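Local coordinates for protein phenazine-1-carboxylate N-methyltransferase (Pseudomonas aeruginosa, PDB 2IP2) that methylates phenazine-1-carboxylate at a ring nitrogen with S-adenosyl-L-methionine, as a homodimer, on the way to the blue virulence pigment pyocyanin, at residues 35-40 / 79-84; 108-113 / 288-293; 233-238 / 261-266; 250-255 / 309-314. All blocks are in the same frame, centred on the assembly; numbering follows the deposited sequence.

Contact 1. Residues 35-40 / 79-84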
loop_
_atom_site.group_PDB
_atom_site.type_symbol
_atom_site.label_atom_id
_atom_site.label_comp_id
_atom_site.label_asym_id
_atom_site.label_seq_id
_atom_site.Cartn_x
_atom_site.Cartn_y
_atom_site.Cartn_z
ATOM N N ASP A 35 -2.860 15.964 -15.403
ATOM C CA ASP A 35 -2.576 16.981 -16.443
ATOM C C ASP A 35 -3.618 16.979 -17.543
ATOM O O ASP A 35 -4.169 18.037 -17.883
ATOM C CB ASP A 35 -1.187 16.744 -17.016
ATOM C CG ASP A 35 -0.130 16.707 -15.891
ATOM O OD1 ASP A 35 -0.159 17.656 -15.056
ATOM O OD2 ASP A 35 0.657 15.734 -15.821
ATOM N N LEU A 36 -3.902 15.792 -18.082
ATOM C CA LEU A 36 -4.959 15.653 -19.084
ATOM C C LEU A 36 -6.269 16.228 -18.584
ATOM O O LEU A 36 -6.916 17.037 -19.286
ATOM C CB LEU A 36 -5.127 14.175 -19.539
ATOM C CG LEU A 36 -3.868 13.555 -20.176
ATOM C CD1 LEU A 36 -4.034 12.114 -20.361
ATOM C CD2 LEU A 36 -3.571 14.168 -21.578
ATOM N N ILE A 37 -6.686 15.811 -17.399
ATOM C CA ILE A 37 -7.943 16.303 -16.813
ATOM C C ILE A 37 -7.973 17.809 -16.614
ATOM O O ILE A 37 -9.000 18.451 -16.953
ATOM C CB ILE A 37 -8.317 15.555 -15.489
ATOM C CG1 ILE A 37 -8.727 14.101 -15.841
ATOM C CG2 ILE A 37 -9.407 16.301 -14.732
ATOM C CD1 ILE A 37 -8.703 13.070 -14.633
ATOM N N GLU A 38 -6.890 18.385 -16.089
ATOM C CA GLU A 38 -6.835 19.835 -15.877
ATOM C C GLU A 38 -7.009 20.588 -17.187
ATOM O O GLU A 38 -7.613 21.666 -17.216
ATOM C CB GLU A 38 -5.524 20.260 -15.223
ATOM C CG GLU A 38 -5.586 21.641 -14.579
ATOM C CD GLU A 38 -6.696 21.765 -13.542
ATOM O OE1 GLU A 38 -7.173 20.738 -13.016
ATOM O OE2 GLU A 38 -7.066 22.900 -13.159
ATOM N N SER A 39 -6.513 20.014 -18.271
ATOM C CA SER A 39 -6.636 20.672 -19.606
ATOM C C SER A 39 -8.002 20.459 -20.274
ATOM O O SER A 39 -8.230 20.927 -21.410
ATOM C CB SER A 39 -5.534 20.182 -20.538
ATOM O OG SER A 39 -5.756 18.836 -20.962
ATOM N N GLY A 40 -8.879 19.722 -19.596
ATOM C CA GLY A 40 -10.252 19.458 -20.060
ATOM C C GLY A 40 -10.518 18.155 -20.785
ATOM O O GLY A 40 -11.599 17.945 -21.333
ATOM N N TYR A 79 -14.555 14.410 -15.375
ATOM C CA TYR A 79 -13.677 14.260 -14.196
ATOM C C TYR A 79 -13.028 15.584 -13.870
ATOM O O TYR A 79 -12.895 16.432 -14.748
ATOM C CB TYR A 79 -12.577 13.264 -14.537
ATOM C CG TYR A 79 -13.086 11.866 -14.675
ATOM C CD1 TYR A 79 -13.690 11.210 -13.586
ATOM C CD2 TYR A 79 -12.969 11.201 -15.880
ATOM C CE1 TYR A 79 -14.192 9.891 -13.720
ATOM C CE2 TYR A 79 -13.447 9.878 -16.033
ATOM C CZ TYR A 79 -14.027 9.223 -14.951
ATOM O OH TYR A 79 -14.521 7.949 -15.105
ATOM N N ALA A 80 -12.530 15.738 -12.640
ATOM C CA ALA A 80 -11.904 16.996 -12.250
ATOM C C ALA A 80 -10.862 16.690 -11.163
ATOM O O ALA A 80 -10.995 15.699 -10.431
ATOM C CB ALA A 80 -13.008 17.997 -11.691
ATOM N N ASN A 81 -9.844 17.535 -11.053
ATOM C CA ASN A 81 -8.870 17.371 -9.975
ATOM C C ASN A 81 -9.425 17.694 -8.575
ATOM O O ASN A 81 -10.439 18.408 -8.445
ATOM C CB ASN A 81 -7.612 18.189 -10.317
ATOM C CG ASN A 81 -6.749 17.474 -11.341
ATOM O OD1 ASN A 81 -6.380 16.307 -11.133
ATOM N ND2 ASN A 81 -6.480 18.128 -12.482
ATOM N N THR A 82 -8.746 17.155 -7.551
ATOM C CA THR A 82 -9.002 17.419 -6.135
ATOM C C THR A 82 -7.697 18.004 -5.553
ATOM O O THR A 82 -6.655 17.969 -6.237
ATOM C CB THR A 82 -9.397 16.125 -5.401
ATOM O OG1 THR A 82 -8.354 15.136 -5.546
ATOM C CG2 THR A 82 -10.769 15.564 -5.928
ATOM N N PRO A 83 -7.729 18.599 -4.332
ATOM C CA PRO A 83 -6.422 18.958 -3.751
ATOM C C PRO A 83 -5.361 17.820 -3.785
ATOM O O PRO A 83 -4.182 18.107 -4.021
ATOM C CB PRO A 83 -6.737 19.353 -2.293
ATOM C CG PRO A 83 -8.256 19.499 -2.218
ATOM C CD PRO A 83 -8.878 19.036 -3.506
ATOM N N THR A 84 -5.787 16.576 -3.587
ATOM C CA THR A 84 -4.871 15.432 -3.626
ATOM C C THR A 84 -4.299 15.238 -5.064
ATOM O O THR A 84 -3.076 15.141 -5.229
ATOM C CB THR A 84 -5.525 14.103 -3.103
ATOM O OG1 THR A 84 -5.924 14.266 -1.733
ATOM C CG2 THR A 84 -4.498 12.981 -3.116
HETATM O O HOH W 1 -9.717 20.083 -12.423
#

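Contact 2. Residues 108-113 / 288-293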
loop_
_atom_site.group_PDB
_atom_site.type_symbol
_atom_site.label_atom_id
_atom_site.label_comp_id
_atom_site.label_asym_id
_atom_site.label_seq_id
_atom_site.Cartn_x
_atom_site.Cartn_y
_atom_site.Cartn_z
ATOM N N ALA A 108 11.037 -1.415 -6.739
ATOM C CA ALA A 108 12.036 -2.466 -6.879
ATOM C C ALA A 108 12.748 -2.777 -5.578
ATOM O O ALA A 108 12.981 -3.956 -5.240
ATOM C CB ALA A 108 13.070 -2.047 -7.932
ATOM N N ALA A 109 13.099 -1.732 -4.846
ATOM C CA ALA A 109 13.848 -1.850 -3.541
ATOM C C ALA A 109 13.080 -2.605 -2.491
ATOM O O ALA A 109 13.664 -3.312 -1.597
ATOM C CB ALA A 109 14.171 -0.452 -3.001
ATOM N N TRP A 110 11.768 -2.374 -2.501
ATOM C CA TRP A 110 10.914 -2.966 -1.499
ATOM C C TRP A 110 10.442 -4.361 -1.845
ATOM O O TRP A 110 9.735 -5.021 -1.060
ATOM C CB TRP A 110 9.722 -2.032 -1.201
ATOM C CG TRP A 110 9.974 -1.042 -0.175
ATOM C CD1 TRP A 110 10.360 0.268 -0.334
ATOM C CD2 TRP A 110 9.772 -1.236 1.240
ATOM N NE1 TRP A 110 10.435 0.895 0.909
ATOM C CE2 TRP A 110 10.061 -0.004 1.877
ATOM C CE3 TRP A 110 9.394 -2.348 2.022
ATOM C CZ2 TRP A 110 9.995 0.163 3.256
ATOM C CZ3 TRP A 110 9.354 -2.184 3.441
ATOM C CH2 TRP A 110 9.651 -0.936 4.017
ATOM N N THR A 111 10.804 -4.853 -3.023
ATOM C CA THR A 111 10.445 -6.231 -3.379
ATOM C C THR A 111 11.214 -7.246 -2.477
ATOM O O THR A 111 10.584 -8.041 -1.815
ATOM C CB THR A 111 10.617 -6.450 -4.889
ATOM O OG1 THR A 111 9.649 -5.620 -5.519
ATOM C CG2 THR A 111 10.412 -7.926 -5.304
ATOM N N PRO A 112 12.581 -7.171 -2.399
ATOM C CA PRO A 112 13.287 -8.145 -1.515
ATOM C C PRO A 112 13.335 -7.739 -0.049
ATOM O O PRO A 112 14.354 -7.946 0.659
ATOM C CB PRO A 112 14.698 -8.221 -2.150
ATOM C CG PRO A 112 14.899 -6.823 -2.639
ATOM C CD PRO A 112 13.514 -6.318 -3.151
ATOM N N ALA A 113 12.232 -7.201 0.460
ATOM C CA ALA A 113 12.259 -6.640 1.794
ATOM C C ALA A 113 12.597 -7.727 2.852
ATOM O O ALA A 113 13.224 -7.441 3.883
ATOM C CB ALA A 113 10.894 -6.027 2.100
ATOM N N ASP A 288 11.246 5.425 8.816
ATOM C CA ASP A 288 12.477 4.834 9.353
ATOM C C ASP A 288 12.849 3.505 8.690
ATOM O O ASP A 288 14.020 3.289 8.351
ATOM C CB ASP A 288 12.320 4.635 10.840
ATOM C CG ASP A 288 13.549 3.939 11.470
ATOM O OD1 ASP A 288 14.605 4.593 11.499
ATOM O OD2 ASP A 288 13.420 2.770 11.954
ATOM N N VAL A 289 11.838 2.650 8.464
ATOM C CA VAL A 289 12.118 1.349 7.847
ATOM C C VAL A 289 12.486 1.563 6.389
ATOM O O VAL A 289 13.405 0.927 5.853
ATOM C CB VAL A 289 10.991 0.307 8.052
ATOM C CG1 VAL A 289 11.365 -1.008 7.347
ATOM C CG2 VAL A 289 10.815 -0.036 9.585
ATOM N N HIS A 290 11.810 2.527 5.772
ATOM C CA HIS A 290 12.137 2.870 4.394
ATOM C C HIS A 290 13.594 3.348 4.254
ATOM O O HIS A 290 14.302 2.985 3.279
ATOM C CB HIS A 290 11.207 3.974 3.906
ATOM C CG HIS A 290 11.580 4.493 2.546
ATOM N ND1 HIS A 290 11.601 3.679 1.421
ATOM C CD2 HIS A 290 11.958 5.730 2.130
ATOM C CE1 HIS A 290 11.934 4.411 0.366
ATOM N NE2 HIS A 290 12.166 5.654 0.767
ATOM N N LEU A 291 14.065 4.145 5.222
ATOM C CA LEU A 291 15.464 4.627 5.192
ATOM C C LEU A 291 16.476 3.473 5.198
ATOM O O LEU A 291 17.483 3.510 4.468
ATOM C CB LEU A 291 15.716 5.629 6.343
ATOM C CG LEU A 291 17.037 6.408 6.338
ATOM C CD1 LEU A 291 17.336 6.959 4.943
ATOM C CD2 LEU A 291 16.944 7.570 7.296
ATOM N N PHE A 292 16.200 2.437 6.003
ATOM C CA PHE A 292 16.957 1.228 5.947
ATOM C C PHE A 292 16.848 0.576 4.550
ATOM O O PHE A 292 17.863 0.199 3.938
ATOM C CB PHE A 292 16.515 0.194 7.026
ATOM C CG PHE A 292 17.071 -1.171 6.732
ATOM C CD1 PHE A 292 18.437 -1.435 6.965
ATOM C CD2 PHE A 292 16.265 -2.155 6.080
ATOM C CE1 PHE A 292 18.984 -2.676 6.583
ATOM C CE2 PHE A 292 16.776 -3.388 5.722
ATOM C CZ PHE A 292 18.162 -3.663 5.968
ATOM N N MET A 293 15.605 0.454 4.060
ATOM C CA MET A 293 15.349 -0.317 2.812
ATOM C C MET A 293 16.076 0.365 1.652
ATOM O O MET A 293 16.575 -0.317 0.751
ATOM C CB MET A 293 13.855 -0.433 2.524
ATOM C CG MET A 293 13.446 -1.532 1.450
ATOM S SD MET A 293 13.954 -3.133 2.101
ATOM C CE MET A 293 13.029 -3.314 3.647
#

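Contact 3. Residues 233-238 / 261-266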
loop_
_atom_site.group_PDB
_atom_site.type_symbol
_atom_site.label_atom_id
_atom_site.label_comp_id
_atom_site.label_asym_id
_atom_site.label_seq_id
_atom_site.Cartn_x
_atom_site.Cartn_y
_atom_site.Cartn_z
ATOM N N ASN A 233 30.505 33.707 11.806
ATOM C CA ASN A 233 29.653 34.869 12.117
ATOM C C ASN A 233 28.204 34.762 11.624
ATOM O O ASN A 233 27.535 35.775 11.465
ATOM C CB ASN A 233 30.307 36.206 11.573
ATOM C CG ASN A 233 29.881 37.430 12.400
ATOM O OD1 ASN A 233 29.714 37.312 13.631
ATOM N ND2 ASN A 233 29.679 38.597 11.737
ATOM N N GLY A 234 27.723 33.536 11.385
ATOM C CA GLY A 234 26.360 33.322 10.924
ATOM C C GLY A 234 25.428 33.551 12.093
ATOM O O GLY A 234 25.761 33.203 13.210
ATOM N N ASP A 235 24.273 34.139 11.828
ATOM C CA ASP A 235 23.169 34.203 12.803
ATOM C C ASP A 235 22.431 32.863 12.924
ATOM O O ASP A 235 22.016 32.464 14.028
ATOM C CB ASP A 235 22.179 35.319 12.443
ATOM C CG ASP A 235 22.854 36.701 12.406
ATOM O OD1 ASP A 235 23.563 37.033 13.394
ATOM O OD2 ASP A 235 22.682 37.396 11.396
ATOM N N ILE A 236 22.260 32.187 11.784
ATOM C CA ILE A 236 21.505 30.918 11.777
ATOM C C ILE A 236 22.342 29.843 11.030
ATOM O O ILE A 236 22.719 30.057 9.859
ATOM C CB ILE A 236 20.126 31.101 11.101
ATOM C CG1 ILE A 236 19.274 32.105 11.881
ATOM C CG2 ILE A 236 19.406 29.732 11.018
ATOM C CD1 ILE A 236 18.122 32.719 11.102
ATOM N N TYR A 237 22.622 28.727 11.704
ATOM C CA TYR A 237 23.360 27.565 11.131
ATOM C C TYR A 237 22.351 26.434 10.938
ATOM O O TYR A 237 21.858 25.871 11.906
ATOM C CB TYR A 237 24.484 27.096 12.062
ATOM C CG TYR A 237 25.652 28.072 11.940
ATOM C CD1 TYR A 237 25.561 29.368 12.480
ATOM C CD2 TYR A 237 26.816 27.699 11.253
ATOM C CE1 TYR A 237 26.640 30.268 12.310
ATOM C CE2 TYR A 237 27.883 28.589 11.100
ATOM C CZ TYR A 237 27.777 29.869 11.631
ATOM O OH TYR A 237 28.831 30.767 11.439
ATOM N N LEU A 238 22.089 26.123 9.675
ATOM C CA LEU A 238 21.065 25.123 9.287
ATOM C C LEU A 238 21.791 23.824 9.067
ATOM O O LEU A 238 22.741 23.771 8.265
ATOM C CB LEU A 238 20.460 25.592 7.975
ATOM C CG LEU A 238 19.802 26.962 8.019
ATOM C CD1 LEU A 238 19.761 27.521 6.589
ATOM C CD2 LEU A 238 18.480 26.959 8.778
ATOM N N ALA A 261 31.838 29.314 15.743
ATOM C CA ALA A 261 31.848 30.166 14.538
ATOM C C ALA A 261 30.749 31.198 14.537
ATOM O O ALA A 261 30.906 32.300 13.992
ATOM C CB ALA A 261 31.756 29.303 13.298
ATOM N N MET A 262 29.635 30.851 15.178
ATOM C CA MET A 262 28.417 31.637 15.082
ATOM C C MET A 262 28.516 32.991 15.785
ATOM O O MET A 262 29.329 33.134 16.688
ATOM C CB MET A 262 27.236 30.823 15.609
ATOM C CG MET A 262 27.210 30.617 17.091
ATOM S SD MET A 262 25.713 29.731 17.508
ATOM C CE MET A 262 25.946 29.512 19.267
ATOM N N ALA A 263 27.711 33.959 15.326
ATOM C CA ALA A 263 27.512 35.268 15.986
ATOM C C ALA A 263 26.950 35.168 17.407
ATOM O O ALA A 263 26.419 34.112 17.791
ATOM C CB ALA A 263 26.589 36.134 15.133
ATOM N N GLY A 264 27.056 36.273 18.177
ATOM C CA GLY A 264 26.367 36.426 19.456
ATOM C C GLY A 264 24.863 36.170 19.348
ATOM O O GLY A 264 24.176 36.781 18.522
ATOM N N ASP A 265 24.340 35.268 20.183
ATOM C CA ASP A 265 22.899 34.991 20.132
ATOM C C ASP A 265 22.532 34.222 18.823
ATOM O O ASP A 265 21.353 34.202 18.417
ATOM C CB ASP A 265 22.119 36.326 20.271
ATOM C CG ASP A 265 20.615 36.165 20.252
ATOM O OD1 ASP A 265 20.068 35.632 21.245
ATOM O OD2 ASP A 265 19.967 36.632 19.277
ATOM N N GLY A 266 23.543 33.597 18.187
ATOM C CA GLY A 266 23.313 32.776 16.971
ATOM C C GLY A 266 22.487 31.552 17.328
ATOM O O GLY A 266 22.349 31.210 18.517
HETATM O O HOH W 2 23.047 35.961 15.887
#

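Contact 4. Residues 250-255 / 309-314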
loop_
_atom_site.group_PDB
_atom_site.type_symbol
_atom_site.label_atom_id
_atom_site.label_comp_id
_atom_site.label_asym_id
_atom_site.label_seq_id
_atom_site.Cartn_x
_atom_site.Cartn_y
_atom_site.Cartn_z
ATOM N N ALA A 250 31.902 12.639 15.104
ATOM C CA ALA A 250 31.704 13.568 13.979
ATOM C C ALA A 250 30.673 14.645 14.306
ATOM O O ALA A 250 30.906 15.832 14.013
ATOM C CB ALA A 250 31.343 12.793 12.666
ATOM N N SER A 251 29.574 14.251 14.969
ATOM C CA SER A 251 28.538 15.208 15.339
ATOM C C SER A 251 29.046 16.214 16.338
ATOM O O SER A 251 28.633 17.378 16.316
ATOM C CB SER A 251 27.265 14.540 15.884
ATOM O OG SER A 251 26.687 13.637 14.942
ATOM N N LEU A 252 29.944 15.784 17.230
ATOM C CA LEU A 252 30.425 16.729 18.221
ATOM C C LEU A 252 31.446 17.671 17.568
ATOM O O LEU A 252 31.487 18.849 17.924
ATOM C CB LEU A 252 30.985 16.010 19.484
ATOM C CG LEU A 252 30.049 15.369 20.530
ATOM C CD1 LEU A 252 30.924 14.795 21.643
ATOM C CD2 LEU A 252 29.006 16.318 21.131
ATOM N N ARG A 253 32.215 17.191 16.593
ATOM C CA ARG A 253 33.103 18.114 15.862
ATOM C C ARG A 253 32.280 19.186 15.127
ATOM O O ARG A 253 32.587 20.363 15.218
ATOM C CB ARG A 253 34.030 17.437 14.855
ATOM C CG ARG A 253 35.090 16.442 15.413
ATOM C CD ARG A 253 36.218 16.175 14.377
ATOM N NE ARG A 253 36.931 17.411 14.034
ATOM C CZ ARG A 253 37.947 17.925 14.738
ATOM N NH1 ARG A 253 38.412 17.291 15.817
ATOM N NH2 ARG A 253 38.512 19.063 14.345
ATOM N N LEU A 254 31.206 18.775 14.455
ATOM C CA LEU A 254 30.390 19.721 13.689
ATOM C C LEU A 254 29.749 20.765 14.628
ATOM O O LEU A 254 29.815 21.989 14.412
ATOM C CB LEU A 254 29.294 18.943 12.907
ATOM C CG LEU A 254 28.319 19.847 12.185
ATOM C CD1 LEU A 254 29.042 20.542 11.031
ATOM C CD2 LEU A 254 27.165 18.963 11.666
ATOM N N LEU A 255 29.136 20.278 15.681
ATOM C CA LEU A 255 28.446 21.136 16.612
ATOM C C LEU A 255 29.385 22.152 17.271
ATOM O O LEU A 255 28.995 23.306 17.486
ATOM C CB LEU A 255 27.693 20.319 17.655
ATOM C CG LEU A 255 26.479 19.544 17.104
ATOM C CD1 LEU A 255 25.956 18.590 18.168
ATOM C CD2 LEU A 255 25.408 20.509 16.643
ATOM N N LEU A 309 22.746 17.482 21.167
ATOM C CA LEU A 309 22.867 18.964 21.130
ATOM C C LEU A 309 23.482 19.499 22.419
ATOM O O LEU A 309 24.448 20.269 22.360
ATOM C CB LEU A 309 21.525 19.639 20.882
ATOM C CG LEU A 309 21.083 19.544 19.391
ATOM C CD1 LEU A 309 19.682 20.135 19.224
ATOM C CD2 LEU A 309 22.067 20.252 18.484
ATOM N N GLY A 310 22.924 19.071 23.561
ATOM C CA GLY A 310 23.463 19.404 24.891
ATOM C C GLY A 310 24.922 19.017 25.038
ATOM O O GLY A 310 25.707 19.812 25.555
ATOM N N ARG A 311 25.297 17.825 24.561
ATOM C CA ARG A 311 26.674 17.329 24.657
ATOM C C ARG A 311 27.567 18.273 23.845
ATOM O O ARG A 311 28.742 18.501 24.180
ATOM C CB ARG A 311 26.741 15.927 24.085
ATOM C CG ARG A 311 27.417 14.862 24.937
ATOM C CD ARG A 311 26.549 13.628 25.111
ATOM N NE ARG A 311 26.292 12.871 23.876
ATOM C CZ ARG A 311 25.115 12.309 23.578
ATOM N NH1 ARG A 311 24.067 12.438 24.396
ATOM N NH2 ARG A 311 24.990 11.613 22.461
ATOM N N GLY A 312 26.995 18.871 22.797
ATOM C CA GLY A 312 27.759 19.792 21.975
ATOM C C GLY A 312 27.706 21.229 22.468
ATOM O O GLY A 312 28.097 22.150 21.748
ATOM N N GLY A 313 27.237 21.448 23.704
ATOM C CA GLY A 313 27.189 22.807 24.253
ATOM C C GLY A 313 26.044 23.636 23.736
ATOM O O GLY A 313 26.165 24.868 23.617
ATOM N N PHE A 314 24.932 22.967 23.406
ATOM C CA PHE A 314 23.682 23.643 23.044
ATOM C C PHE A 314 22.458 23.376 23.947
ATOM O O PHE A 314 22.324 22.291 24.516
ATOM C CB PHE A 314 23.308 23.361 21.587
ATOM C CG PHE A 314 24.240 24.002 20.616
ATOM C CD1 PHE A 314 24.050 25.332 20.234
ATOM C CD2 PHE A 314 25.321 23.301 20.125
ATOM C CE1 PHE A 314 24.948 25.944 19.347
ATOM C CE2 PHE A 314 26.227 23.907 19.239
ATOM C CZ PHE A 314 26.024 25.226 18.860
#

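Contact 1. Residues 35-40 / 79-84
Glu-38 OE1, between helix 33-38 and strand 78-81, is gripped by two hydrogen bonds. Asn-81 ND2 gives it a nearly straight one, 2.8 Å from ND2 to OE1 with 171° at the hydrogen, lying in the amide plane and meeting the anti lone pair of the carboxylate. A water supplies the second, and the same water accepts from the backbone N of Asn-81, 2.9 Å from that N to the water oxygen. Glu-38 reaches back to the strand because its CG is anti to the backbone N and the chain then bends at chi2 (56°).

Asn-81 uses both ends of its amide: ND2 also donates to Ala-34 O, and OD1 bonds Ser-85 OG, which fixes the flip of the group. Beneath this pair Ile-37 supplies the apolar part. Its CG2 lies 3.6 Å from Ala-80 CA, while CD1 reaches Tyr-79 CB at 3.9 Å; the phenol of Tyr-79 leads off to Asp-44. A branched side chain suits this place, since its two arms touch successive strand residues.

Within the dimerisation domain, a buried amide thus ties helix to strand, and the N-H and water donors at OE1 would be expected to favour a charged Glu-38 carboxylate.

Contact 2. Residues 108-113 / 288-293
The indole of Trp-110 carries Met-293 over one face and His-290 at its edge. Met-293 CG stands above the five-membered ring, 3.6 Å from CG to the ring centroid and 8° off the normal, a CH-pi contact. Bends at chi2 and chi3 then fold the thioether back across the six-membered ring: SD is 4.8 Å from that centroid, an oblique Met-aromatic contact, and CE comes within 3.8 Å of Ala-113 CB. At the edge, the imidazole lies almost coplanar with the indole, the planes 5° apart and the rings meeting edge against edge, neither lying over the other. Trp-110 NE1 donates to His-290 ND1 over 3.1 Å along a nearly straight line, close to both ring planes. Val-289 CG1 approaches the far end of the indole obliquely, 3.7 Å from CH2.

Each residue type fits its post. Methionine is long and flexible enough to follow the indole, and the small Ala-113 accepts its methyl. Phe-106 meets the imidazole edge-to-face, and the second subunit lies close by: its Arg-23 bonds Trp-110 O, and its Cys-24 packs on Trp-110.

The contact thus joins the turn after helix 105-109 to helix 282-295 beside the dimer interface. Because ND1 accepts the indole N-H, it carries no proton in this bond, so a neutral imidazole protonated at NE2 is the likely form of this buried His-290.

Contact 3. Residues 233-238 / 261-266
In this Rossmann-like methyltransferase domain, residues 233-238 lead into strand 236-240 and residues 261-266 form the loop between helix 248-261 and strand 267-272, so the contact joins the entrances to the two neighbouring parallel strands of a right-handed beta-alpha-beta crossover.

Backbone hydrogen bonds are the main ties. Asn-233 N donates to Ala-261 O over a short 2.6 Å, and Ala-263 N donates to Gly-234 O over 3.0 Å. Both donors stand above the plane of the carbonyl they reach, so neither bond follows a lone pair. Asn-233 holds positive phi (67°), a conformation that asparagine tolerates better than most residues.

Packing centres on Tyr-237, whose ring crosses Met-262 obliquely, with CE1 3.4 Å from Met-262 CB. Met-262 CG takes the crowded position between backbone N and carbonyl carbon (chi1 72°), and the extended chain beyond it leads away from residues 233-238, toward Phe-314. Tyr-237 OH accepts from Gly-234 N and is also bonded to Pro-231 O, which fixes the phenol at the strand entrance. Glycine suits position 234 because a CB there would strike Tyr-237 CE1.

Ala-263 CB fits among polar atoms, touching Asp-235 OD1 and Asn-233 OD1, while Asp-235 OD2 bonds Ser-170 N in the adjoining strand. A type II turn from Ala-263 to Gly-266 brings the chain round to strand 267-272. One water bridges this turn to the strand side, donating to Asp-235 OD1 at 2.8 Å and to Gly-264 O at 3.0 Å.

Contact 4. Residues 250-255 / 309-314
Leu-255 and Leu-309 cross at about a right angle, touching tip to tip through their CD2 methyls at 3.8 Å. Both side chains set CG anti to the carbonyl carbon and continue extended at chi2; Leu-255 points directly across, while Leu-309 starts away from helix 248-261 and brings CD2 round to meet it. One turn earlier on helix 248-261, Leu-252 sends CD2 over the end of helix 302-311, 3.6 Å from Arg-311 C and 3.7 Å from Arg-311 CB. The guanidinium of Arg-311 turns to a salt bridge with Glu-248, so its aliphatic root serves the packing.

Phe-314 comes in edge first. Its CE2 lies 3.3 Å from Leu-255 O, near the ring plane, so the slightly positive rim of the ring faces a carbonyl oxygen. Gly-312, just past the helix end, lets the chain pass close to helix 248-261, since a CB there would clash with Leu-255 CD1.

Gly-313, at positive phi (78°), is the C-prime residue of a Schellman motif: Phe-314 N returns to Leu-309 O and Gly-313 N to Gly-310 O. This is a glycine-capped helix C-terminus, here turning into strand 314-322, with the two helices packed on the same face of the Rossmann-like methyltransferase sheet.

How the contacts relate
Contact 1 closes first along the chain, in the N-terminal dimerisation domain; the others belong to the methyltransferase domain. Its centre lies about 32 Å from that of contact 2, and both touch the second subunit, so the dimer draws on both domains. Contact 3 is nested within the long loop that contact 2 closes, whereas contact 4 crosses both contact 2 and contact 3, the segments alternating along the chain. Contacts 3 and 4 are neighbours, their centres about 15 Å apart, and share helix 248-261; Met-262 CE of one packs on Phe-314 CE1 of the other, 3.7 Å away. Together these two bind crossover helices and loops to the central sheet, remote from the dimerisation domain.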